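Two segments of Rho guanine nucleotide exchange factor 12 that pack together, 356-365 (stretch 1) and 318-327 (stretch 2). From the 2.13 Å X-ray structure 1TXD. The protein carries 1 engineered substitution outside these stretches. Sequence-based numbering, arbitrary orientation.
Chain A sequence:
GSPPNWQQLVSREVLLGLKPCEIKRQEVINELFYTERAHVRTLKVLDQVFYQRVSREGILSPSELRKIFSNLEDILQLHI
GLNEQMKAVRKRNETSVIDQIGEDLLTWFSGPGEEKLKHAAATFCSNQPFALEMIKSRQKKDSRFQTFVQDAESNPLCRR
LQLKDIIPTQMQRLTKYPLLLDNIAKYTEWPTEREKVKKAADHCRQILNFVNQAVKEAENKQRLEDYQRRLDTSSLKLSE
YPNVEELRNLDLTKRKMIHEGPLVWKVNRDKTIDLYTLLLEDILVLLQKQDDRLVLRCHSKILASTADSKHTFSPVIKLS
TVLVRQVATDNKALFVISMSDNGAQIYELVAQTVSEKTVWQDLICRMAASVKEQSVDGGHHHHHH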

# COMPACT_ATOMS: atom_id res chain seq x y z
N GLU A 356 14.97 -18.07 12.16
CA GLU A 356 13.54 -18.01 11.81
C GLU A 356 12.63 -18.78 12.76
O GLU A 356 11.52 -18.33 13.04
CB GLU A 356 13.30 -18.45 10.36
CG GLU A 356 11.82 -18.65 10.02
CD GLU A 356 11.53 -18.65 8.54
OE1 GLU A 356 12.49 -18.74 7.75
OE2 GLU A 356 10.33 -18.57 8.18
N LYS A 357 13.07 -19.94 13.25
CA LYS A 357 12.26 -20.71 14.20
C LYS A 357 12.11 -20.00 15.55
O LYS A 357 11.21 -20.33 16.31
CB LYS A 357 12.79 -22.15 14.40
CG LYS A 357 14.05 -22.26 15.23
CD LYS A 357 13.78 -22.49 16.72
CE LYS A 357 15.02 -23.01 17.43
NZ LYS A 357 15.24 -22.32 18.74
N THR A 358 12.99 -19.04 15.84
CA THR A 358 12.87 -18.27 17.07
C THR A 358 11.80 -17.19 16.89
O THR A 358 11.10 -16.85 17.84
CB THR A 358 14.21 -17.64 17.53
OG1 THR A 358 15.32 -18.40 17.05
CG2 THR A 358 14.36 -17.73 19.05
N VAL A 359 11.69 -16.67 15.67
CA VAL A 359 10.57 -15.81 15.29
C VAL A 359 9.25 -16.62 15.34
O VAL A 359 8.28 -16.19 15.95
CB VAL A 359 10.80 -15.17 13.90
CG1 VAL A 359 9.53 -14.53 13.35
CG2 VAL A 359 11.92 -14.14 13.98
N TRP A 360 9.24 -17.80 14.73
CA TRP A 360 8.03 -18.64 14.72
C TRP A 360 7.57 -18.94 16.14
O TRP A 360 6.39 -18.78 16.45
CB TRP A 360 8.27 -19.95 13.96
CG TRP A 360 8.00 -19.90 12.46
CD1 TRP A 360 8.94 -19.90 11.47
CD2 TRP A 360 6.73 -19.86 11.80
NE1 TRP A 360 8.34 -19.85 10.24
CE2 TRP A 360 6.98 -19.82 10.41
CE3 TRP A 360 5.40 -19.84 12.23
CZ2 TRP A 360 5.95 -19.79 9.47
CZ3 TRP A 360 4.38 -19.80 11.29
CH2 TRP A 360 4.67 -19.78 9.93
N GLN A 361 8.51 -19.36 16.99
CA GLN A 361 8.19 -19.67 18.38
C GLN A 361 7.68 -18.42 19.08
O GLN A 361 6.65 -18.46 19.73
CB GLN A 361 9.40 -20.23 19.15
CG GLN A 361 9.15 -20.38 20.67
CD GLN A 361 10.18 -21.23 21.41
OE1 GLN A 361 11.32 -21.35 20.98
NE2 GLN A 361 9.78 -21.82 22.54
N ASP A 362 8.41 -17.32 18.94
CA ASP A 362 8.07 -16.10 19.65
C ASP A 362 6.69 -15.58 19.26
O ASP A 362 5.94 -15.11 20.11
CB ASP A 362 9.13 -15.01 19.42
CG ASP A 362 10.28 -15.07 20.43
OD1 ASP A 362 10.52 -16.13 21.03
OD2 ASP A 362 11.00 -14.08 20.69
N LEU A 363 6.36 -15.69 17.97
CA LEU A 363 5.10 -15.16 17.47
C LEU A 363 3.93 -16.09 17.76
O LEU A 363 2.87 -15.61 18.15
CB LEU A 363 5.19 -14.87 15.97
CG LEU A 363 6.13 -13.71 15.64
CD1 LEU A 363 6.32 -13.64 14.13
CD2 LEU A 363 5.59 -12.38 16.18
N ILE A 364 4.11 -17.40 17.60
CA ILE A 364 3.02 -18.33 17.90
C ILE A 364 2.59 -18.16 19.35
O ILE A 364 1.40 -18.10 19.65
CB ILE A 364 3.43 -19.80 17.61
CG1 ILE A 364 3.52 -20.05 16.11
CG2 ILE A 364 2.41 -20.78 18.20
CD1 ILE A 364 4.28 -21.30 15.76
N CYS A 365 3.56 -18.06 20.26
CA CYS A 365 3.32 -17.86 21.69
C CYS A 365 2.70 -16.50 22.00
O CYS A 365 1.88 -16.38 22.90
CB CYS A 365 4.63 -18.01 22.46
SG CYS A 365 5.35 -19.67 22.33
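Stretch 2 318-327: KLSTVLVRQV

Packing of residues 318-327 against the helix 356-365 of Rho guanine nucleotide exchange factor 12. Stretch 1 is helical throughout and belongs to a longer helix that extends beyond both ends. Stretch 2 changes conformation along its length: residues 319-321 form a short 3-10 segment, and the chain then extends into a strand that runs to Gln326, before Val327 leaves it. The 3-10 turn is held by backbone hydrogen bonds from Thr321 N to Lys318 O (3.2 Å) and from Val322 N to Leu319 O (3.3 Å); Thr321 OG1 also donates to Lys318 O (2.9 Å). The strand runs nearly antiparallel to the helix, with a signed crossing angle of -155° and a closest approach of the axes of 9.0 Å. This direction sets the register: the CA atoms of Gln361 and Val324 lie 6.9 Å apart, those of Ile364 and Leu319 7.7 Å, so the later part of the helix faces the 3-10 segment while Lys357 meets the far end of the strand.

Apolar contacts centre on Ile364, whose CA-to-CB bond points toward stretch 2. Its CG2 lies 3.7 Å from Val324 CG2, 4.0 Å from Leu319 CD2 and 4.2 Å from Val322 CG1, so a single methyl group touches three side chains that all point toward the helix. Val322 and Val324 can share this face because side chains alternate along a strand; Leu323, between them, points away, as does Arg325 after them. Val324 is covered most extensively. Besides Ile364, it meets Cys365, with SG 4.0 Å from Val324 CB, and the aliphatic part of Gln361, with CG 4.2 Å from Val324 CG1.

Gln361 starts sideways, but its extended side chain (chi1 and chi2 both t) brings its end nearer the strand. Gln361 NE2 reaches to 4.1 Å from Gln326 N and 4.4 Å from Arg325 CA, and Gln361 OE1 lies 4.3 Å from Gln326 CB; these are packing contacts along the strand backbone and the base of the Gln326 side chain.

One hydrogen bond joins the stretches. Lys357 NZ donates to Gln326 OE1 at 2.5 Å, a very short separation, pairing a charged amine with a neutral amide oxygen at the end of the interface. Lys357 points toward the strand, whereas Gln326 leaves its backbone sideways and extends with chi1 and chi2 both t to meet it. Together the contacts bury 361 Å², summed over both sides.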

# COMPACT_ATOMS: atom_id res chain seq x y z
N LYS A 318 -5.89 -24.79 16.37
CA LYS A 318 -6.42 -23.67 17.15
C LYS A 318 -5.39 -23.21 18.18
O LYS A 318 -4.97 -23.97 19.04
CB LYS A 318 -7.72 -24.08 17.83
CG LYS A 318 -8.81 -24.52 16.84
CD LYS A 318 -10.21 -24.19 17.35
CE LYS A 318 -11.27 -24.34 16.25
NZ LYS A 318 -12.63 -24.59 16.82
N LEU A 319 -4.97 -21.94 18.08
CA LEU A 319 -3.96 -21.38 18.98
C LEU A 319 -4.40 -21.32 20.45
O LEU A 319 -3.57 -21.21 21.35
CB LEU A 319 -3.55 -19.96 18.52
CG LEU A 319 -2.82 -19.87 17.18
CD1 LEU A 319 -2.69 -18.41 16.74
CD2 LEU A 319 -1.44 -20.53 17.25
N SER A 320 -5.71 -21.39 20.68
CA SER A 320 -6.28 -21.38 22.02
C SER A 320 -5.83 -22.57 22.88
O SER A 320 -5.97 -22.54 24.11
CB SER A 320 -7.80 -21.39 21.92
OG SER A 320 -8.40 -21.18 23.18
N THR A 321 -5.31 -23.60 22.23
CA THR A 321 -4.95 -24.85 22.87
C THR A 321 -3.45 -25.16 22.76
O THR A 321 -3.01 -26.20 23.23
CB THR A 321 -5.72 -26.00 22.19
OG1 THR A 321 -5.25 -26.18 20.84
CG2 THR A 321 -7.21 -25.66 22.04
N VAL A 322 -2.68 -24.27 22.15
CA VAL A 322 -1.31 -24.59 21.78
C VAL A 322 -0.32 -24.34 22.91
O VAL A 322 -0.43 -23.38 23.68
CB VAL A 322 -0.86 -23.82 20.52
CG1 VAL A 322 0.63 -24.00 20.26
CG2 VAL A 322 -1.62 -24.32 19.33
N LEU A 323 0.64 -25.26 23.01
CA LEU A 323 1.87 -25.08 23.76
C LEU A 323 3.00 -25.35 22.79
O LEU A 323 2.92 -26.25 21.96
CB LEU A 323 1.94 -26.05 24.95
CG LEU A 323 1.13 -25.69 26.20
CD1 LEU A 323 1.23 -26.79 27.24
CD2 LEU A 323 1.61 -24.35 26.79
N VAL A 324 4.06 -24.57 22.88
CA VAL A 324 5.21 -24.74 21.99
C VAL A 324 6.45 -24.98 22.83
O VAL A 324 6.55 -24.48 23.94
CB VAL A 324 5.41 -23.51 21.09
CG1 VAL A 324 6.61 -23.68 20.16
CG2 VAL A 324 4.15 -23.26 20.27
N ARG A 325 7.38 -25.77 22.30
CA ARG A 325 8.66 -26.04 22.95
C ARG A 325 9.72 -26.31 21.89
O ARG A 325 9.48 -27.06 20.94
CB ARG A 325 8.58 -27.25 23.90
CG ARG A 325 7.77 -27.05 25.20
CD ARG A 325 8.30 -25.95 26.12
NE ARG A 325 7.64 -25.94 27.44
CZ ARG A 325 6.44 -25.42 27.69
NH1 ARG A 325 5.71 -24.87 26.72
NH2 ARG A 325 5.97 -25.44 28.92
N GLN A 326 10.91 -25.72 22.05
CA GLN A 326 12.06 -26.06 21.22
C GLN A 326 12.41 -27.54 21.39
O GLN A 326 12.03 -28.16 22.40
CB GLN A 326 13.26 -25.17 21.59
CG GLN A 326 14.34 -25.06 20.52
CD GLN A 326 15.64 -24.48 21.05
OE1 GLN A 326 15.85 -23.27 20.98
NE2 GLN A 326 16.51 -25.34 21.56
N VAL A 327 13.09 -28.11 20.40
CA VAL A 327 13.51 -29.51 20.42
C VAL A 327 15.03 -29.63 20.64
O VAL A 327 15.82 -29.10 19.85
CB VAL A 327 13.11 -30.25 19.11
CG1 VAL A 327 13.23 -31.76 19.27
CG2 VAL A 327 11.68 -29.88 18.70